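Local coordinates for cytochrome c2 (Blastochloris viridis, PDB 1CO6), which carries electrons on a covalently bound heme c, serving as electron donor to the oxidized bacteriochlorophyll in the photophosphorylation of purple photosynthetic bacteria, at residues Phe10-Gly20 with Asn25-Gly33; Glu60-Pro70 with Gly83-Ile94. All coordinates share one frame; numbering follows the deposited sequence.

Overall arrangement
Cytochrome c2 wraps heme c in two contacts that close separate loops. From the N terminus, helix 3-14 runs into contact 1, where Phe-10-Gly-20 meets Asn-25-Gly-33 and closes a loop of only four residues on the His-17 side of the iron. The chain then passes helix 49-52 before contact 2 joins helix 60-68 to the start of helix 87-98, closing the connection that carries Met-79, the other axial ligand. The contacts follow in series, neither nested nor crossed. Their centres lie about 15 Å apart, on opposite sides of the chain's centre, yet they touch where Phe-10 packs on Leu-93, and both touch the heme.

Contact 1. Residues Phe10-Gly20 with Asn25-Gly33. With HEC (heme c), chain B.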
loop_
_atom_site.group_PDB
_atom_site.type_symbol
_atom_site.label_atom_id
_atom_site.label_comp_id
_atom_site.label_asym_id
_atom_site.label_seq_id
_atom_site.Cartn_x
_atom_site.Cartn_y
_atom_site.Cartn_z
ATOM N N PHE A 10 -1.037 -4.447 9.361
ATOM C CA PHE A 10 -0.489 -4.958 8.103
ATOM C C PHE A 10 -0.863 -6.403 7.762
ATOM O O PHE A 10 -0.829 -6.843 6.605
ATOM C CB PHE A 10 1.027 -4.787 7.969
ATOM C CG PHE A 10 1.491 -4.848 6.517
ATOM C CD1 PHE A 10 2.031 -6.038 6.012
ATOM C CD2 PHE A 10 1.283 -3.749 5.681
ATOM C CE1 PHE A 10 2.460 -6.110 4.685
ATOM C CE2 PHE A 10 1.693 -3.821 4.340
ATOM C CZ PHE A 10 2.259 -5.018 3.852
ATOM N N LYS A 11 -1.228 -7.167 8.797
ATOM C CA LYS A 11 -1.625 -8.581 8.628
ATOM C C LYS A 11 -2.775 -8.683 7.639
ATOM O O LYS A 11 -2.755 -9.651 6.851
ATOM C CB LYS A 11 -1.900 -9.243 9.972
ATOM C CG LYS A 11 -0.618 -9.814 10.594
ATOM C CD LYS A 11 -0.625 -9.747 12.104
ATOM C CE LYS A 11 -1.612 -10.700 12.741
ATOM N NZ LYS A 11 -3.008 -10.193 12.615
ATOM N N GLN A 12 -3.684 -7.739 7.604
ATOM C CA GLN A 12 -4.791 -7.793 6.615
ATOM C C GLN A 12 -4.196 -7.710 5.216
ATOM O O GLN A 12 -4.530 -8.515 4.328
ATOM C CB GLN A 12 -5.928 -6.847 6.868
ATOM C CG GLN A 12 -5.809 -5.598 7.655
ATOM C CD GLN A 12 -7.123 -4.926 7.986
ATOM O OE1 GLN A 12 -7.313 -4.276 9.040
ATOM N NE2 GLN A 12 -8.107 -4.997 7.095
ATOM N N CYS A 13 -3.210 -6.859 5.012
ATOM C CA CYS A 13 -2.533 -6.666 3.741
ATOM C C CYS A 13 -1.625 -7.825 3.316
ATOM O O CYS A 13 -1.513 -8.044 2.108
ATOM C CB CYS A 13 -1.583 -5.441 3.835
ATOM S SG CYS A 13 -2.320 -4.018 4.707
ATOM N N LEU A 14 -0.955 -8.440 4.281
ATOM C CA LEU A 14 0.008 -9.520 3.973
ATOM C C LEU A 14 -0.492 -10.671 3.103
ATOM O O LEU A 14 0.346 -11.269 2.398
ATOM C CB LEU A 14 0.584 -9.967 5.319
ATOM C CG LEU A 14 1.866 -10.757 5.268
ATOM C CD1 LEU A 14 2.963 -10.045 4.477
ATOM C CD2 LEU A 14 2.304 -10.981 6.728
ATOM N N VAL A 15 -1.745 -10.972 3.164
ATOM C CA VAL A 15 -2.441 -12.006 2.399
ATOM C C VAL A 15 -2.162 -11.739 0.916
ATOM O O VAL A 15 -1.883 -12.676 0.141
ATOM C CB VAL A 15 -3.939 -11.975 2.730
ATOM C CG1 VAL A 15 -4.758 -12.912 1.863
ATOM C CG2 VAL A 15 -4.205 -12.186 4.238
ATOM N N CYS A 16 -2.183 -10.468 0.531
ATOM C CA CYS A 16 -1.933 -10.137 -0.896
ATOM C C CYS A 16 -0.678 -9.403 -1.198
ATOM O O CYS A 16 -0.273 -9.404 -2.387
ATOM C CB CYS A 16 -3.157 -9.369 -1.450
ATOM S SG CYS A 16 -4.792 -10.137 -1.195
ATOM N N HIS A 17 -0.020 -8.817 -0.226
ATOM C CA HIS A 17 1.185 -8.011 -0.470
ATOM C C HIS A 17 2.353 -8.436 0.399
ATOM O O HIS A 17 2.170 -8.892 1.553
ATOM C CB HIS A 17 0.835 -6.527 -0.101
ATOM C CG HIS A 17 -0.128 -5.796 -0.955
ATOM N ND1 HIS A 17 0.227 -5.251 -2.136
ATOM C CD2 HIS A 17 -1.393 -5.380 -0.700
ATOM C CE1 HIS A 17 -0.840 -4.635 -2.631
ATOM N NE2 HIS A 17 -1.896 -4.644 -1.770
ATOM N N SER A 18 3.524 -8.282 -0.167
ATOM C CA SER A 18 4.794 -8.510 0.516
ATOM C C SER A 18 5.458 -7.137 0.802
ATOM O O SER A 18 5.255 -6.134 0.095
ATOM C CB SER A 18 5.767 -9.357 -0.325
ATOM O OG SER A 18 5.180 -10.654 -0.317
ATOM N N ILE A 19 6.285 -7.131 1.820
ATOM C CA ILE A 19 7.093 -6.000 2.303
ATOM C C ILE A 19 8.344 -6.561 2.993
ATOM O O ILE A 19 8.341 -7.708 3.546
ATOM C CB ILE A 19 6.178 -5.119 3.248
ATOM C CG1 ILE A 19 6.672 -3.640 3.267
ATOM C CG2 ILE A 19 6.073 -5.755 4.678
ATOM C CD1 ILE A 19 5.770 -2.653 4.087
ATOM N N GLY A 20 9.440 -5.828 3.023
ATOM C CA GLY A 20 10.644 -6.367 3.713
ATOM C C GLY A 20 11.556 -6.989 2.666
ATOM O O GLY A 20 11.285 -7.021 1.475
ATOM N N ASN A 25 6.226 -9.964 -5.871
ATOM C CA ASN A 25 4.832 -9.654 -6.220
ATOM C C ASN A 25 3.942 -10.871 -5.944
ATOM O O ASN A 25 4.429 -11.990 -6.229
ATOM C CB ASN A 25 4.767 -9.275 -7.700
ATOM C CG ASN A 25 5.373 -7.921 -7.960
ATOM O OD1 ASN A 25 5.141 -6.988 -7.159
ATOM N ND2 ASN A 25 6.127 -7.766 -9.045
ATOM N N LYS A 26 2.754 -10.657 -5.428
ATOM C CA LYS A 26 1.774 -11.764 -5.158
ATOM C C LYS A 26 0.454 -11.396 -5.838
ATOM O O LYS A 26 0.507 -11.053 -7.036
ATOM C CB LYS A 26 1.599 -12.061 -3.693
ATOM C CG LYS A 26 2.926 -12.508 -3.074
ATOM C CD LYS A 26 2.731 -12.921 -1.627
ATOM C CE LYS A 26 2.210 -11.796 -0.764
ATOM N NZ LYS A 26 1.910 -12.275 0.619
ATOM N N VAL A 27 -0.674 -11.515 -5.142
ATOM C CA VAL A 27 -1.941 -11.086 -5.764
ATOM C C VAL A 27 -1.784 -9.546 -5.959
ATOM O O VAL A 27 -2.271 -9.032 -6.960
ATOM C CB VAL A 27 -3.209 -11.473 -5.000
ATOM C CG1 VAL A 27 -4.470 -10.695 -5.441
ATOM C CG2 VAL A 27 -3.519 -12.974 -5.193
ATOM N N GLY A 28 -1.083 -8.904 -5.014
ATOM C CA GLY A 28 -0.884 -7.440 -5.129
ATOM C C GLY A 28 0.615 -7.204 -5.226
ATOM O O GLY A 28 1.440 -8.092 -4.949
ATOM N N PRO A 29 0.989 -5.987 -5.586
ATOM C CA PRO A 29 2.402 -5.639 -5.781
ATOM C C PRO A 29 3.168 -5.369 -4.498
ATOM O O PRO A 29 2.551 -5.031 -3.457
ATOM C CB PRO A 29 2.362 -4.364 -6.643
ATOM C CG PRO A 29 1.047 -3.691 -6.299
ATOM C CD PRO A 29 0.084 -4.866 -5.968
ATOM N N VAL A 30 4.480 -5.495 -4.615
ATOM C CA VAL A 30 5.344 -5.226 -3.408
ATOM C C VAL A 30 5.090 -3.799 -2.866
ATOM O O VAL A 30 4.929 -2.824 -3.636
ATOM C CB VAL A 30 6.829 -5.396 -3.769
ATOM C CG1 VAL A 30 7.751 -4.849 -2.704
ATOM C CG2 VAL A 30 7.116 -6.869 -4.048
ATOM N N LEU A 31 5.099 -3.647 -1.545
ATOM C CA LEU A 31 4.860 -2.342 -0.912
ATOM C C LEU A 31 6.109 -1.707 -0.349
ATOM O O LEU A 31 5.930 -0.745 0.421
ATOM C CB LEU A 31 3.677 -2.389 0.074
ATOM C CG LEU A 31 2.303 -2.714 -0.454
ATOM C CD1 LEU A 31 1.282 -2.727 0.679
ATOM C CD2 LEU A 31 1.820 -1.784 -1.588
ATOM N N ASN A 32 7.258 -2.183 -0.693
ATOM C CA ASN A 32 8.552 -1.563 -0.279
ATOM C C ASN A 32 8.630 -0.243 -1.076
ATOM O O ASN A 32 8.248 -0.222 -2.265
ATOM C CB ASN A 32 9.728 -2.436 -0.716
ATOM C CG ASN A 32 9.885 -3.626 0.218
ATOM O OD1 ASN A 32 9.610 -3.490 1.419
ATOM N ND2 ASN A 32 10.309 -4.737 -0.382
ATOM N N GLY A 33 9.133 0.785 -0.434
ATOM C CA GLY A 33 9.252 2.120 -1.027
ATOM C C GLY A 33 7.942 2.647 -1.573
ATOM O O GLY A 33 7.916 3.277 -2.643
HETATM FE FE HEC B . -3.635 -3.718 -1.889
HETATM C CHA HEC B . -2.792 -2.425 -4.858
HETATM C CHB HEC B . -2.095 -1.115 -0.277
HETATM C CHC HEC B . -4.749 -4.930 1.166
HETATM C CHD HEC B . -4.796 -6.583 -3.441
HETATM N NA HEC B . -2.603 -2.079 -2.463
HETATM C C1A HEC B . -2.470 -1.617 -3.769
HETATM C C2A HEC B . -1.904 -0.297 -3.746
HETATM C C3A HEC B . -1.729 0.054 -2.465
HETATM C C4A HEC B . -2.175 -1.040 -1.629
HETATM C CMA HEC B . -1.171 1.380 -1.897
HETATM C CAA HEC B . -1.480 0.514 -5.012
HETATM C CBA HEC B . -0.065 0.011 -5.425
HETATM C CGA HEC B . 0.611 0.691 -6.590
HETATM O O1A HEC B . 0.023 1.620 -7.119
HETATM O O2A HEC B . 1.730 0.205 -6.894
HETATM N NB HEC B . -3.442 -3.165 0.020
HETATM C C1B HEC B . -2.699 -2.070 0.481
HETATM C C2B HEC B . -2.780 -2.050 1.921
HETATM C C3B HEC B . -3.542 -3.074 2.314
HETATM C C4B HEC B . -3.946 -3.805 1.152
HETATM C CMB HEC B . -2.072 -0.963 2.759
HETATM C CAB HEC B . -3.860 -3.444 3.803
HETATM C CBB HEC B . -4.759 -2.564 4.442
HETATM N NC HEC B . -4.585 -5.409 -1.277
HETATM C C1C HEC B . -4.958 -5.699 0.016
HETATM C C2C HEC B . -5.612 -6.996 0.013
HETATM C C3C HEC B . -5.665 -7.436 -1.250
HETATM C C4C HEC B . -4.991 -6.470 -2.078
HETATM C CMC HEC B . -6.190 -7.664 1.277
HETATM C CAC HEC B . -6.225 -8.837 -1.732
HETATM C CBC HEC B . -7.550 -9.212 -1.451
HETATM N ND HEC B . -3.721 -4.385 -3.784
HETATM C C1D HEC B . -4.299 -5.574 -4.232
HETATM C C2D HEC B . -4.287 -5.562 -5.697
HETATM C C3D HEC B . -3.712 -4.425 -6.089
HETATM C C4D HEC B . -3.377 -3.670 -4.914
HETATM C CMD HEC B . -4.856 -6.725 -6.551
HETATM C CAD HEC B . -3.528 -3.893 -7.536
HETATM C CBD HEC B . -4.699 -2.927 -7.903
HETATM C CGD HEC B . -4.902 -2.752 -9.397
HETATM O O1D HEC B . -6.027 -2.213 -9.627
HETATM O O2D HEC B . -4.033 -3.099 -10.232
HETATM O O HOH W 1 -1.180 -13.482 -2.578
HETATM O O HOH W 2 3.465 -8.334 -3.049
#
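With CG swung away from the carbonyl carbon in both His-17 (chi1 -68°) and Leu-31 (chi1 -63°), the imidazole stands between the heme iron and the backbone of Asn-25-Gly-33, and the leucine can lie against it. Leu-31 CD1 sits over one ring face in a CH-pi contact, 3.9 Å from the centroid of the His-17 ring, and also reaches the edge of the Phe-10 ring. The two imidazole nitrogens are both engaged: NE2 of His-17 binds the iron at 2.0 Å, while ND1 of His-17 donates nearly within the ring plane to Pro-29 O at 2.7 Å, with a nearly straight N-H...O angle of 166°. His-17 closes the Cys-X-X-Cys-His motif of c-type cytochromes, whose Cys-13 and Cys-16 are bonded to the heme through their sulfurs.

Backbone bonds flank this site, Gly-28 N to Cys-16 O at 2.8 Å and Leu-31 N to Ser-18 O at 3.0 Å. Farther along, the Asn-32 amide grips one residue twice: OD1 takes Gly-20 N on a lone pair at 2.8 Å, and ND2 of Asn-32 approaches Gly-20 O from above its carbonyl plane. The CD and CE carbons of Lys-26 pass Ser-18 OG, which is hydrogen-bonded to Lys-24, and NZ of Lys-26 hydrogen-bonds to Leu-14 O at 2.6 Å.

Iron on one nitrogen and a carbonyl on the other fix the rotation of His-17, and the bond to Pro-29 probably makes its imidazole a stronger electron donor to the metal.

Contact 2. Residues Glu60-Pro70 with Gly83-Ile94; sequences EEVFREYIRDP and GVKDEQKVSDLI. With HEC (heme c), chain B.
Glu-87 O is gripped by Ser-91 N and Ser-91 OG, which arrive from opposite faces of its carbonyl plane, and weakly by Arg-64 NH1 from across the contact. These residues lie where helix 60-68 crosses helix 87-94 at 131°, a helix pair of the cytochrome c fold beside the heme. Arg-64 is the knob, its side chain seated among Glu-87, Val-90, Ser-91 and Ile-94. Its guanidinium meets Ser-91 edge-on, NH2 of Arg-64 donating a hydrogen bond to Ser-91 OG at 2.8 Å, close to the guanidinium plane, while Val-90 CG1 and Ile-94 CD1 lie over one face. A bend at chi3 (-78°) turns the group to fit this hole. As modelled, Val-90 CG2 sits over one face of the Arg-68 guanidinium, but that side chain is tightly placed and its end less certain.

At the C-terminal end of helix 60-68 the two backbones come closest: Gly-83 brings its CA beside Ile-67 O, and that carbonyl accepts from Val-84 N at 2.8 Å. Val-84 O, by contrast, is buried without a hydrogen-bond partner.

Toward the heme the contact turns apolar. Leu-93 CD2 meets the edge of the Phe-63 ring, 3.7 Å from CZ of Phe-63, and CD1 of Ile-67 lies 3.6 Å from heme atom C2B.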
loop_
_atom_site.group_PDB
_atom_site.type_symbol
_atom_site.label_atom_id
_atom_site.label_comp_id
_atom_site.label_asym_id
_atom_site.label_seq_id
_atom_site.Cartn_x
_atom_site.Cartn_y
_atom_site.Cartn_z
ATOM N N GLU A 60 1.206 10.450 1.722
ATOM C CA GLU A 60 0.489 10.002 2.921
ATOM C C GLU A 60 -0.973 10.368 2.906
ATOM O O GLU A 60 -1.796 9.490 3.243
ATOM C CB GLU A 60 1.077 10.533 4.222
ATOM C CG GLU A 60 2.383 9.899 4.687
ATOM C CD GLU A 60 2.724 10.244 6.116
ATOM O OE1 GLU A 60 1.902 10.521 6.988
ATOM O OE2 GLU A 60 3.961 10.198 6.291
ATOM N N GLU A 61 -1.287 11.594 2.511
ATOM C CA GLU A 61 -2.702 12.065 2.480
ATOM C C GLU A 61 -3.538 11.263 1.484
ATOM O O GLU A 61 -4.667 10.826 1.797
ATOM C CB GLU A 61 -2.656 13.546 2.186
ATOM C CG GLU A 61 -3.757 14.486 1.815
ATOM C CD GLU A 61 -3.384 15.736 1.049
ATOM O OE1 GLU A 61 -3.754 16.899 1.240
ATOM O OE2 GLU A 61 -2.584 15.461 0.103
ATOM N N VAL A 62 -2.971 11.064 0.292
ATOM C CA VAL A 62 -3.641 10.252 -0.753
ATOM C C VAL A 62 -3.749 8.785 -0.273
ATOM O O VAL A 62 -4.851 8.187 -0.496
ATOM C CB VAL A 62 -2.950 10.369 -2.126
ATOM C CG1 VAL A 62 -3.553 9.353 -3.115
ATOM C CG2 VAL A 62 -2.967 11.802 -2.668
ATOM N N PHE A 63 -2.724 8.256 0.380
ATOM C CA PHE A 63 -2.829 6.851 0.877
ATOM C C PHE A 63 -3.990 6.737 1.875
ATOM O O PHE A 63 -4.793 5.806 1.908
ATOM C CB PHE A 63 -1.513 6.372 1.485
ATOM C CG PHE A 63 -1.548 5.036 2.179
ATOM C CD1 PHE A 63 -1.384 3.877 1.391
ATOM C CD2 PHE A 63 -1.733 4.907 3.538
ATOM C CE1 PHE A 63 -1.379 2.597 1.991
ATOM C CE2 PHE A 63 -1.795 3.641 4.163
ATOM C CZ PHE A 63 -1.586 2.498 3.370
ATOM N N ARG A 64 -4.061 7.738 2.714
ATOM C CA ARG A 64 -5.073 7.849 3.780
ATOM C C ARG A 64 -6.463 7.795 3.185
ATOM O O ARG A 64 -7.341 7.052 3.695
ATOM C CB ARG A 64 -4.818 9.130 4.589
ATOM C CG ARG A 64 -5.604 9.247 5.868
ATOM C CD ARG A 64 -5.114 10.299 6.782
ATOM N NE ARG A 64 -3.937 10.020 7.573
ATOM C CZ ARG A 64 -3.938 9.265 8.686
ATOM N NH1 ARG A 64 -4.985 8.614 9.217
ATOM N NH2 ARG A 64 -2.787 9.236 9.352
ATOM N N GLU A 65 -6.702 8.614 2.163
ATOM C CA GLU A 65 -8.035 8.622 1.528
ATOM C C GLU A 65 -8.322 7.313 0.794
ATOM O O GLU A 65 -9.458 6.768 0.809
ATOM C CB GLU A 65 -8.306 9.776 0.578
ATOM C CG GLU A 65 -7.181 10.423 -0.172
ATOM C CD GLU A 65 -7.356 11.852 -0.594
ATOM O OE1 GLU A 65 -6.673 12.456 -1.404
ATOM O OE2 GLU A 65 -8.301 12.420 0.011
ATOM N N TYR A 66 -7.334 6.771 0.107
ATOM C CA TYR A 66 -7.495 5.526 -0.637
ATOM C C TYR A 66 -7.815 4.371 0.262
ATOM O O TYR A 66 -8.735 3.594 0.037
ATOM C CB TYR A 66 -6.201 5.204 -1.421
ATOM C CG TYR A 66 -6.101 3.851 -2.060
ATOM C CD1 TYR A 66 -5.327 2.834 -1.480
ATOM C CD2 TYR A 66 -6.803 3.579 -3.256
ATOM C CE1 TYR A 66 -5.209 1.583 -2.082
ATOM C CE2 TYR A 66 -6.682 2.315 -3.887
ATOM C CZ TYR A 66 -5.910 1.341 -3.268
ATOM O OH TYR A 66 -5.784 0.143 -3.886
ATOM N N ILE A 67 -7.009 4.193 1.293
ATOM C CA ILE A 67 -7.188 3.046 2.201
ATOM C C ILE A 67 -8.516 3.012 2.936
ATOM O O ILE A 67 -8.969 1.859 3.227
ATOM C CB ILE A 67 -5.885 2.850 3.026
ATOM C CG1 ILE A 67 -5.518 1.376 3.256
ATOM C CG2 ILE A 67 -6.045 3.659 4.359
ATOM C CD1 ILE A 67 -5.318 0.466 2.012
ATOM N N ARG A 68 -9.188 4.111 3.204
ATOM C CA ARG A 68 -10.497 4.076 3.833
ATOM C C ARG A 68 -11.525 3.433 2.882
ATOM O O ARG A 68 -12.463 2.818 3.407
ATOM C CB ARG A 68 -11.018 5.488 4.168
ATOM C CG ARG A 68 -10.125 6.369 5.020
ATOM C CD ARG A 68 -9.651 5.664 6.245
ATOM N NE ARG A 68 -9.180 6.508 7.343
ATOM C CZ ARG A 68 -7.995 7.141 7.264
ATOM N NH1 ARG A 68 -7.263 6.975 6.161
ATOM N NH2 ARG A 68 -7.565 7.913 8.262
ATOM N N ASP A 69 -11.345 3.605 1.592
ATOM C CA ASP A 69 -12.296 3.072 0.602
ATOM C C ASP A 69 -11.665 3.036 -0.799
ATOM O O ASP A 69 -11.856 3.986 -1.553
ATOM C CB ASP A 69 -13.571 3.914 0.574
ATOM C CG ASP A 69 -14.677 3.307 -0.276
ATOM O OD1 ASP A 69 -15.795 3.848 -0.088
ATOM O OD2 ASP A 69 -14.545 2.351 -1.093
ATOM N N PRO A 70 -10.956 1.964 -1.076
ATOM C CA PRO A 70 -10.242 1.859 -2.329
ATOM C C PRO A 70 -11.064 2.102 -3.572
ATOM O O PRO A 70 -10.539 2.862 -4.447
ATOM C CB PRO A 70 -9.535 0.492 -2.248
ATOM C CG PRO A 70 -9.508 0.100 -0.801
ATOM C CD PRO A 70 -10.682 0.826 -0.174
ATOM N N GLY A 83 -11.517 -1.729 2.991
ATOM C CA GLY A 83 -10.749 -0.539 3.424
ATOM C C GLY A 83 -10.563 -0.576 4.953
ATOM O O GLY A 83 -11.095 -1.462 5.657
ATOM N N VAL A 84 -9.757 0.353 5.416
ATOM C CA VAL A 84 -9.449 0.490 6.867
ATOM C C VAL A 84 -10.074 1.844 7.249
ATOM O O VAL A 84 -9.644 2.910 6.838
ATOM C CB VAL A 84 -7.991 0.256 7.200
ATOM C CG1 VAL A 84 -7.671 0.333 8.721
ATOM C CG2 VAL A 84 -7.383 -1.044 6.655
ATOM N N LYS A 85 -11.135 1.837 8.010
ATOM C CA LYS A 85 -11.881 3.037 8.435
ATOM C C LYS A 85 -11.256 3.736 9.655
ATOM O O LYS A 85 -11.195 4.998 9.676
ATOM C CB LYS A 85 -13.284 2.590 8.842
ATOM C CG LYS A 85 -14.262 2.289 7.735
ATOM C CD LYS A 85 -13.643 1.864 6.424
ATOM C CE LYS A 85 -14.720 1.721 5.345
ATOM N NZ LYS A 85 -14.383 0.521 4.556
ATOM N N ASP A 86 -10.837 2.926 10.590
ATOM C CA ASP A 86 -10.222 3.444 11.835
ATOM C C ASP A 86 -8.990 4.293 11.546
ATOM O O ASP A 86 -7.990 3.809 10.981
ATOM C CB ASP A 86 -10.052 2.253 12.759
ATOM C CG ASP A 86 -9.615 2.662 14.147
ATOM O OD1 ASP A 86 -8.625 3.333 14.379
ATOM O OD2 ASP A 86 -10.415 2.297 15.004
ATOM N N GLU A 87 -8.997 5.531 11.960
ATOM C CA GLU A 87 -8.007 6.583 11.857
ATOM C C GLU A 87 -6.651 6.295 12.480
ATOM O O GLU A 87 -5.574 6.585 11.922
ATOM C CB GLU A 87 -8.586 7.850 12.484
ATOM C CG GLU A 87 -7.764 9.014 12.966
ATOM C CD GLU A 87 -8.560 10.264 13.292
ATOM O OE1 GLU A 87 -9.776 10.364 13.441
ATOM O OE2 GLU A 87 -7.784 11.258 13.365
ATOM N N GLN A 88 -6.727 5.746 13.675
ATOM C CA GLN A 88 -5.563 5.342 14.448
ATOM C C GLN A 88 -4.861 4.193 13.707
ATOM O O GLN A 88 -3.626 4.207 13.585
ATOM C CB GLN A 88 -5.948 4.984 15.895
ATOM C CG GLN A 88 -4.763 4.621 16.777
ATOM C CD GLN A 88 -3.686 5.656 16.899
ATOM O OE1 GLN A 88 -2.498 5.578 16.508
ATOM N NE2 GLN A 88 -4.078 6.779 17.463
ATOM N N LYS A 89 -5.662 3.224 13.232
ATOM C CA LYS A 89 -5.081 2.084 12.495
ATOM C C LYS A 89 -4.302 2.523 11.254
ATOM O O LYS A 89 -3.196 2.007 11.013
ATOM C CB LYS A 89 -6.152 1.088 12.059
ATOM C CG LYS A 89 -6.711 0.359 13.284
ATOM C CD LYS A 89 -7.538 -0.821 12.760
ATOM C CE LYS A 89 -7.858 -1.773 13.900
ATOM N NZ LYS A 89 -8.873 -1.152 14.793
ATOM N N VAL A 90 -4.892 3.467 10.530
ATOM C CA VAL A 90 -4.284 4.038 9.303
ATOM C C VAL A 90 -2.960 4.698 9.681
ATOM O O VAL A 90 -1.918 4.486 9.054
ATOM C CB VAL A 90 -5.297 4.905 8.518
ATOM C CG1 VAL A 90 -4.595 5.661 7.355
ATOM C CG2 VAL A 90 -6.478 4.110 7.966
ATOM N N SER A 91 -3.001 5.549 10.704
ATOM C CA SER A 91 -1.791 6.234 11.230
ATOM C C SER A 91 -0.736 5.202 11.602
ATOM O O SER A 91 0.453 5.351 11.254
ATOM C CB SER A 91 -2.169 7.174 12.376
ATOM O OG SER A 91 -3.063 8.176 11.921
ATOM N N ASP A 92 -1.086 4.099 12.241
ATOM C CA ASP A 92 -0.122 3.039 12.625
ATOM C C ASP A 92 0.450 2.335 11.380
ATOM O O ASP A 92 1.662 2.134 11.258
ATOM C CB ASP A 92 -0.723 2.035 13.615
ATOM C CG ASP A 92 -0.944 2.730 14.975
ATOM O OD1 ASP A 92 -0.306 3.726 15.294
ATOM O OD2 ASP A 92 -1.833 2.238 15.679
ATOM N N LEU A 93 -0.520 2.019 10.491
ATOM C CA LEU A 93 -0.168 1.373 9.214
ATOM C C LEU A 93 0.876 2.155 8.432
ATOM O O LEU A 93 1.844 1.589 7.880
ATOM C CB LEU A 93 -1.534 1.239 8.487
ATOM C CG LEU A 93 -1.375 0.637 7.087
ATOM C CD1 LEU A 93 -0.811 -0.776 7.245
ATOM C CD2 LEU A 93 -2.747 0.668 6.408
ATOM N N ILE A 94 0.646 3.456 8.295
ATOM C CA ILE A 94 1.568 4.377 7.647
ATOM C C ILE A 94 2.937 4.277 8.327
ATOM O O ILE A 94 3.948 4.134 7.569
ATOM C CB ILE A 94 1.093 5.862 7.631
ATOM C CG1 ILE A 94 -0.134 6.043 6.734
ATOM C CG2 ILE A 94 2.264 6.817 7.176
ATOM C CD1 ILE A 94 -0.892 7.387 6.930
HETATM FE FE HEC B . -3.635 -3.718 -1.889
HETATM C CHA HEC B . -2.792 -2.425 -4.858
HETATM C CHB HEC B . -2.095 -1.115 -0.277
HETATM C CHC HEC B . -4.749 -4.930 1.166
HETATM C CHD HEC B . -4.796 -6.583 -3.441
HETATM N NA HEC B . -2.603 -2.079 -2.463
HETATM C C1A HEC B . -2.470 -1.617 -3.769
HETATM C C2A HEC B . -1.904 -0.297 -3.746
HETATM C C3A HEC B . -1.729 0.054 -2.465
HETATM C C4A HEC B . -2.175 -1.040 -1.629
HETATM C CMA HEC B . -1.171 1.380 -1.897
HETATM C CAA HEC B . -1.480 0.514 -5.012
HETATM C CBA HEC B . -0.065 0.011 -5.425
HETATM C CGA HEC B . 0.611 0.691 -6.590
HETATM O O1A HEC B . 0.023 1.620 -7.119
HETATM O O2A HEC B . 1.730 0.205 -6.894
HETATM N NB HEC B . -3.442 -3.165 0.020
HETATM C C1B HEC B . -2.699 -2.070 0.481
HETATM C C2B HEC B . -2.780 -2.050 1.921
HETATM C C3B HEC B . -3.542 -3.074 2.314
HETATM C C4B HEC B . -3.946 -3.805 1.152
HETATM C CMB HEC B . -2.072 -0.963 2.759
HETATM C CAB HEC B . -3.860 -3.444 3.803
HETATM C CBB HEC B . -4.759 -2.564 4.442
HETATM N NC HEC B . -4.585 -5.409 -1.277
HETATM C C1C HEC B . -4.958 -5.699 0.016
HETATM C C2C HEC B . -5.612 -6.996 0.013
HETATM C C3C HEC B . -5.665 -7.436 -1.250
HETATM C C4C HEC B . -4.991 -6.470 -2.078
HETATM C CMC HEC B . -6.190 -7.664 1.277
HETATM C CAC HEC B . -6.225 -8.837 -1.732
HETATM C CBC HEC B . -7.550 -9.212 -1.451
HETATM N ND HEC B . -3.721 -4.385 -3.784
HETATM C C1D HEC B . -4.299 -5.574 -4.232
HETATM C C2D HEC B . -4.287 -5.562 -5.697
HETATM C C3D HEC B . -3.712 -4.425 -6.089
HETATM C C4D HEC B . -3.377 -3.670 -4.914
HETATM C CMD HEC B . -4.856 -6.725 -6.551
HETATM C CAD HEC B . -3.528 -3.893 -7.536
HETATM C CBD HEC B . -4.699 -2.927 -7.903
HETATM C CGD HEC B . -4.902 -2.752 -9.397
HETATM O O1D HEC B . -6.027 -2.213 -9.627
HETATM O O2D HEC B . -4.033 -3.099 -10.232
#